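Local coordinates for protein CocE/NonD family hydrolase (Staphylococcus aureus subsp. aureus COL, PDB 3III) that probably hydrolyses ester or amide bonds as a member of the CocE/NonD family, with an alpha/beta-hydrolase domain joined to a beta-rich C-terminal domain, at residues A[457-465]-A[475-484]. Numbering follows the deposited sequence.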
ATOM      1  N   LEU A 457       8.368 -11.642 -11.480  1.00  7.84           N
ATOM      2  CA  LEU A 457       8.820 -12.895 -10.905  1.00  7.92           C
ATOM      3  C   LEU A 457      10.261 -13.247 -11.305  1.00  7.95           C
ATOM      4  O   LEU A 457      10.598 -13.196 -12.452  1.00  8.40           O
ATOM      5  CB  LEU A 457       7.923 -14.037 -11.362  1.00  8.01           C
ATOM      6  CG  LEU A 457       8.236 -15.423 -10.752  1.00  7.91           C
ATOM      7  CD1 LEU A 457       7.934 -15.421  -9.218  1.00  9.08           C
ATOM      8  CD2 LEU A 457       7.474 -16.547 -11.501  1.00  7.73           C
ATOM      9  N   ARG A 458      11.053 -13.667 -10.337  1.00  7.77           N
ATOM     10  CA  ARG A 458      12.339 -14.308 -10.584  1.00  8.33           C
ATOM     11  C   ARG A 458      12.031 -15.807 -10.678  1.00  8.54           C
ATOM     12  O   ARG A 458      11.429 -16.437  -9.778  1.00  7.16           O
ATOM     13  CB  ARG A 458      13.325 -13.937  -9.481  1.00  9.47           C
ATOM     14  CG  ARG A 458      14.709 -14.601  -9.614  1.00  7.79           C
ATOM     15  CD  ARG A 458      15.722 -13.917  -8.723  1.00  8.09           C
ATOM     16  NE  ARG A 458      16.128 -12.633  -9.286  1.00  7.25           N
ATOM     17  CZ  ARG A 458      17.008 -11.812  -8.749  1.00  8.77           C
ATOM     18  NH1 ARG A 458      17.614 -12.096  -7.611  1.00  8.71           N
ATOM     19  NH2 ARG A 458      17.275 -10.674  -9.355  1.00  9.25           N
ATOM     20  N   VAL A 459      12.353 -16.373 -11.832  1.00  8.99           N
ATOM     21  CA  VAL A 459      11.888 -17.723 -12.166  1.00  9.09           C
ATOM     22  C   VAL A 459      12.447 -18.805 -11.228  1.00  8.08           C
ATOM     23  O   VAL A 459      11.775 -19.789 -10.942  1.00  8.13           O
ATOM     24  CB  VAL A 459      12.114 -17.994 -13.695  1.00  8.70           C
ATOM     25  CG1 VAL A 459      11.853 -19.458 -14.087  1.00  7.27           C
ATOM     26  CG2 VAL A 459      11.222 -17.012 -14.504  1.00  7.58           C
ATOM     27  N   SER A 460      13.655 -18.627 -10.701  1.00  7.58           N
ATOM     28  CA  SER A 460      14.148 -19.563  -9.668  1.00  8.03           C
ATOM     29  C   SER A 460      13.251 -19.565  -8.392  1.00  7.74           C
ATOM     30  O   SER A 460      13.271 -20.517  -7.618  1.00  7.30           O
ATOM     31  CB  SER A 460      15.599 -19.284  -9.288  1.00  8.53           C
ATOM     32  OG  SER A 460      15.698 -18.054  -8.635  1.00  8.37           O
ATOM     33  N   HIS A 461      12.411 -18.547  -8.246  1.00  6.80           N
ATOM     34  CA  HIS A 461      11.451 -18.461  -7.131  1.00  6.77           C
ATOM     35  C   HIS A 461      10.032 -18.889  -7.479  1.00  6.06           C
ATOM     36  O   HIS A 461       9.074 -18.601  -6.733  1.00  6.92           O
ATOM     37  CB  HIS A 461      11.420 -17.010  -6.654  1.00  5.78           C
ATOM     38  CG  HIS A 461      12.672 -16.587  -5.956  1.00  5.54           C
ATOM     39  ND1 HIS A 461      12.672 -15.891  -4.755  1.00  6.87           N
ATOM     40  CD2 HIS A 461      13.971 -16.791  -6.273  1.00  6.10           C
ATOM     41  CE1 HIS A 461      13.919 -15.659  -4.387  1.00  8.47           C
ATOM     42  NE2 HIS A 461      14.730 -16.201  -5.286  1.00  5.47           N
ATOM     43  N   ARG A 462       9.864 -19.553  -8.606  1.00  5.13           N
ATOM     44  CA  ARG A 462       8.512 -19.877  -9.113  1.00  6.51           C
ATOM     45  C   ARG A 462       7.657 -20.861  -8.298  1.00  6.32           C
ATOM     46  O   ARG A 462       6.456 -21.043  -8.584  1.00  7.91           O
ATOM     47  CB  ARG A 462       8.630 -20.475 -10.532  1.00  5.21           C
ATOM     48  CG  ARG A 462       9.316 -21.823 -10.564  1.00  6.15           C
ATOM     49  CD  ARG A 462       9.633 -22.245 -12.029  1.00  6.48           C
ATOM     50  NE  ARG A 462      10.392 -23.510 -12.096  1.00  6.64           N
ATOM     51  CZ  ARG A 462      11.704 -23.641 -11.890  1.00  7.60           C
ATOM     52  NH1 ARG A 462      12.483 -22.601 -11.607  1.00  9.45           N
ATOM     53  NH2 ARG A 462      12.241 -24.829 -11.971  1.00  8.31           N
ATOM     54  N   GLU A 463       8.254 -21.594  -7.387  1.00  6.90           N
ATOM     55  CA  GLU A 463       7.520 -22.707  -6.770  1.00  7.89           C
ATOM     56  C   GLU A 463       6.334 -22.168  -5.956  1.00  8.35           C
ATOM     57  O   GLU A 463       6.491 -21.303  -5.082  1.00  8.71           O
ATOM     58  CB  GLU A 463       8.426 -23.525  -5.821  1.00  8.47           C
ATOM     59  CG  GLU A 463       7.655 -24.749  -5.172  1.00 10.58           C
ATOM     60  CD  GLU A 463       8.433 -25.493  -4.071  1.00 17.46           C
ATOM     61  OE1 GLU A 463       9.386 -24.931  -3.497  1.00 21.62           O
ATOM     62  OE2 GLU A 463       8.042 -26.626  -3.728  1.00 17.47           O
ATOM     63  N   LEU A 464       5.147 -22.667  -6.275  1.00  8.46           N
ATOM     64  CA  LEU A 464       3.897 -22.179  -5.698  1.00  7.83           C
ATOM     65  C   LEU A 464       3.593 -22.807  -4.336  1.00  8.13           C
ATOM     66  O   LEU A 464       3.880 -23.956  -4.108  1.00  5.73           O
ATOM     67  CB  LEU A 464       2.750 -22.509  -6.698  1.00  8.72           C
ATOM     68  CG  LEU A 464       2.699 -21.770  -8.031  1.00  8.20           C
ATOM     69  CD1 LEU A 464       1.647 -22.362  -8.982  1.00  8.80           C
ATOM     70  CD2 LEU A 464       2.455 -20.230  -7.777  1.00  8.34           C
ATOM     71  N   ASP A 465       3.057 -22.009  -3.416  1.00  8.76           N
ATOM     72  CA  ASP A 465       2.378 -22.486  -2.216  1.00  8.76           C
ATOM     73  C   ASP A 465       1.007 -22.924  -2.680  1.00  9.41           C
ATOM     74  O   ASP A 465       0.119 -22.103  -2.999  1.00  8.38           O
ATOM     75  CB  ASP A 465       2.230 -21.360  -1.185  1.00  8.46           C
ATOM     76  CG  ASP A 465       1.705 -21.838   0.129  1.00  9.08           C
ATOM     77  OD1 ASP A 465       0.752 -22.635   0.111  1.00  8.64           O
ATOM     78  OD2 ASP A 465       2.255 -21.415   1.199  1.00  8.76           O
ATOM     79  N   TRP A 475       0.626 -17.643  -5.299  1.00  7.44           N
ATOM     80  CA  TRP A 475       1.374 -17.385  -4.090  1.00  7.71           C
ATOM     81  C   TRP A 475       2.623 -18.234  -4.116  1.00  7.91           C
ATOM     82  O   TRP A 475       2.547 -19.476  -4.148  1.00  8.56           O
ATOM     83  CB  TRP A 475       0.531 -17.719  -2.879  1.00  8.42           C
ATOM     84  CG  TRP A 475       0.986 -17.067  -1.586  1.00  7.67           C
ATOM     85  CD1 TRP A 475       2.083 -17.364  -0.868  1.00  9.35           C
ATOM     86  CD2 TRP A 475       0.274 -16.066  -0.850  1.00  6.77           C
ATOM     87  NE1 TRP A 475       2.138 -16.592   0.290  1.00 11.72           N
ATOM     88  CE2 TRP A 475       1.040 -15.762   0.294  1.00  9.03           C
ATOM     89  CE3 TRP A 475      -0.934 -15.381  -1.062  1.00  8.31           C
ATOM     90  CZ2 TRP A 475       0.621 -14.846   1.235  1.00  7.31           C
ATOM     91  CZ3 TRP A 475      -1.334 -14.430  -0.128  1.00  7.01           C
ATOM     92  CH2 TRP A 475      -0.550 -14.181   1.009  1.00  8.05           C
ATOM     93  N   HIS A 476       3.778 -17.570  -4.037  1.00  7.79           N
ATOM     94  CA  HIS A 476       5.078 -18.244  -4.159  1.00  7.50           C
ATOM     95  C   HIS A 476       5.651 -18.448  -2.782  1.00  6.60           C
ATOM     96  O   HIS A 476       5.581 -17.556  -1.968  1.00  5.65           O
ATOM     97  CB  HIS A 476       5.990 -17.432  -5.039  1.00  8.41           C
ATOM     98  CG  HIS A 476       5.440 -17.258  -6.424  1.00  9.88           C
ATOM     99  ND1 HIS A 476       4.798 -16.110  -6.830  1.00 11.95           N
ATOM    100  CD2 HIS A 476       5.350 -18.126  -7.458  1.00  6.59           C
ATOM    101  CE1 HIS A 476       4.370 -16.260  -8.076  1.00 11.70           C
ATOM    102  NE2 HIS A 476       4.693 -17.480  -8.483  1.00 10.32           N
ATOM    103  N   LYS A 477       6.145 -19.661  -2.513  1.00  6.81           N
ATOM    104  CA  LYS A 477       6.772 -19.978  -1.248  1.00  6.92           C
ATOM    105  C   LYS A 477       7.996 -19.139  -0.950  1.00  7.53           C
ATOM    106  O   LYS A 477       8.207 -18.745   0.206  1.00  5.84           O
ATOM    107  CB  LYS A 477       7.165 -21.456  -1.189  1.00  8.75           C
ATOM    108  CG  LYS A 477       6.016 -22.405  -1.178  1.00  9.84           C
ATOM    109  CD  LYS A 477       6.584 -23.813  -1.114  1.00 14.84           C
ATOM    110  CE  LYS A 477       5.510 -24.840  -0.985  1.00 17.53           C
ATOM    111  NZ  LYS A 477       6.056 -26.197  -0.828  1.00 22.79           N
ATOM    112  N   HIS A 478       8.820 -18.902  -1.979  1.00  7.24           N
ATOM    113  CA  HIS A 478      10.099 -18.192  -1.817  1.00  7.74           C
ATOM    114  C   HIS A 478      10.976 -18.885  -0.781  1.00  7.91           C
ATOM    115  O   HIS A 478      11.697 -18.241  -0.012  1.00  8.65           O
ATOM    116  CB  HIS A 478       9.885 -16.701  -1.464  1.00  7.21           C
ATOM    117  CG  HIS A 478       9.253 -15.900  -2.566  1.00  8.06           C
ATOM    118  ND1 HIS A 478       9.898 -15.613  -3.743  1.00  5.35           N
ATOM    119  CD2 HIS A 478       8.037 -15.304  -2.654  1.00  8.43           C
ATOM    120  CE1 HIS A 478       9.113 -14.876  -4.505  1.00  8.75           C
ATOM    121  NE2 HIS A 478       7.966 -14.692  -3.878  1.00  6.85           N
ATOM    122  N   GLU A 479      10.920 -20.212  -0.770  1.00  8.70           N
ATOM    123  CA  GLU A 479      11.650 -20.999   0.204  1.00  8.77           C
ATOM    124  C   GLU A 479      13.027 -21.446  -0.307  1.00  9.07           C
ATOM    125  O   GLU A 479      14.024 -21.414   0.435  1.00  6.91           O
ATOM    126  CB  GLU A 479      10.835 -22.239   0.601  1.00  9.47           C
ATOM    127  CG  GLU A 479      11.468 -23.144   1.614  1.00 12.83           C
ATOM    128  CD  GLU A 479      10.466 -24.201   2.086  1.00 21.13           C
ATOM    129  OE1 GLU A 479       9.741 -24.790   1.256  1.00 24.83           O
ATOM    130  OE2 GLU A 479      10.332 -24.393   3.306  1.00 27.18           O
ATOM    131  N   THR A 480      13.072 -21.924  -1.534  1.00  9.27           N
ATOM    132  CA  THR A 480      14.346 -22.307  -2.099  1.00 10.98           C
ATOM    133  C   THR A 480      14.411 -21.887  -3.562  1.00 10.66           C
ATOM    134  O   THR A 480      13.386 -21.737  -4.216  1.00 11.32           O
ATOM    135  CB  THR A 480      14.591 -23.829  -1.989  1.00 12.06           C
ATOM    136  OG1 THR A 480      13.433 -24.500  -2.477  1.00 13.28           O
ATOM    137  CG2 THR A 480      14.938 -24.304  -0.472  1.00 13.49           C
ATOM    138  N   GLU A 481      15.618 -21.716  -4.081  1.00 11.44           N
ATOM    139  CA  GLU A 481      15.811 -21.350  -5.512  1.00 11.29           C
ATOM    140  C   GLU A 481      15.882 -22.565  -6.391  1.00 10.53           C
ATOM    141  O   GLU A 481      16.627 -23.475  -6.144  1.00 10.03           O
ATOM    142  CB  GLU A 481      17.071 -20.449  -5.711  1.00 11.93           C
ATOM    143  CG  GLU A 481      16.899 -19.129  -4.915  1.00 14.80           C
ATOM    144  CD  GLU A 481      17.789 -17.951  -5.266  1.00 17.13           C
ATOM    145  OE1 GLU A 481      18.968 -18.143  -5.647  1.00 17.36           O
ATOM    146  OE2 GLU A 481      17.285 -16.801  -5.075  1.00 16.77           O
ATOM    147  N   LEU A 482      15.100 -22.576  -7.443  1.00  8.79           N
ATOM    148  CA  LEU A 482      15.149 -23.646  -8.404  1.00  8.59           C
ATOM    149  C   LEU A 482      15.828 -23.109  -9.660  1.00  9.20           C
ATOM    150  O   LEU A 482      15.161 -22.626 -10.571  1.00  7.73           O
ATOM    151  CB  LEU A 482      13.746 -24.169  -8.723  1.00  8.66           C
ATOM    152  CG  LEU A 482      13.109 -24.927  -7.530  1.00  9.03           C
ATOM    153  CD1 LEU A 482      11.640 -25.334  -7.850  1.00  3.98           C
ATOM    154  CD2 LEU A 482      13.985 -26.093  -7.062  1.00  7.73           C
ATOM    155  N   LYS A 483      17.163 -23.179  -9.711  1.00  8.47           N
ATOM    156  CA  LYS A 483      17.892 -22.567 -10.828  1.00  9.64           C
ATOM    157  C   LYS A 483      17.654 -23.390 -12.088  1.00  9.54           C
ATOM    158  O   LYS A 483      17.258 -24.574 -12.049  1.00  9.88           O
ATOM    159  CB  LYS A 483      19.393 -22.358 -10.495  1.00 10.11           C
ATOM    160  CG  LYS A 483      19.695 -21.269  -9.366  1.00 11.69           C
ATOM    161  CD  LYS A 483      19.391 -19.797  -9.820  1.00 13.99           C
ATOM    162  CE  LYS A 483      20.034 -18.733  -8.891  1.00 15.84           C
ATOM    163  NZ  LYS A 483      19.637 -17.275  -9.150  1.00 16.62           N
ATOM    164  N   LEU A 484      17.884 -22.784 -13.228  1.00 10.21           N
ATOM    165  CA  LEU A 484      17.540 -23.459 -14.487  1.00 10.40           C
ATOM    166  C   LEU A 484      18.761 -24.019 -15.216  1.00 11.04           C
ATOM    167  O   LEU A 484      19.848 -23.478 -15.088  1.00 11.01           O
ATOM    168  CB  LEU A 484      16.834 -22.483 -15.433  1.00 10.00           C
ATOM    169  CG  LEU A 484      15.544 -21.788 -14.996  1.00  9.72           C
ATOM    170  CD1 LEU A 484      15.293 -20.482 -15.806  1.00  9.16           C
ATOM    171  CD2 LEU A 484      14.354 -22.716 -15.048  1.00  9.34           C
TER
HETATM  172  O   HOH W   1      17.768 -14.488  -5.753  1.00 22.71           O
HETATM  173  O   HOH W   2       8.679 -19.958  -4.704  1.00  6.36           O
HETATM  174  O   HOH W   3       4.970 -20.087 -10.535  1.00  6.69           O
HETATM  175  O   HOH W   4      14.950 -25.898 -12.153  1.00 10.14           O
HETATM  176  O   HOH W   5      10.309 -22.070  -2.852  1.00 11.63           O
HETATM  177  O   HOH W   6      11.093 -25.302  -1.206  1.00 22.57           O
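Leu464 and His476 form a single antiparallel bridge, with Asp465 N bonded to Trp475 O (2.7 Å) and Lys477 N to Glu463 O, and farther along Leu482 N hydrogen-bonds to Ser460 O. Between these backbone pairs His461 works through both ring nitrogens: NE2 donates a hydrogen bond to Glu481 OE2 (2.6 Å) on its anti side, 22° out of the carboxylate plane, while ND1 lies 3.0 Å from His478 ND1, a hydrogen bond in which either ring could be the donor. With CG beside its own backbone N (chi1 -70°), His461 sets its ring between these partners. Arg462 reaches back with an extended chain; NH1 hydrogen-bonds to Leu482 O (2.9 Å), on a lone pair, and also to Val459 O, from above its carbonyl plane. Leu457 CD1 sits over the His476 ring, 3.8 Å from the centroid, a CH-pi contact. Glu463 OE2 and Lys477 NZ make a salt bridge of 3.5 Å. The rings of Tyr199 and His478 pack edge-to-face, and Arg200 bonds His476 O, joining this loop to helix 198-203. With its NE2 proton engaged by Glu481, a neutral His461 would probably accept at ND1 from His478; the carboxylate could instead favour a protonated His461, donating to His478.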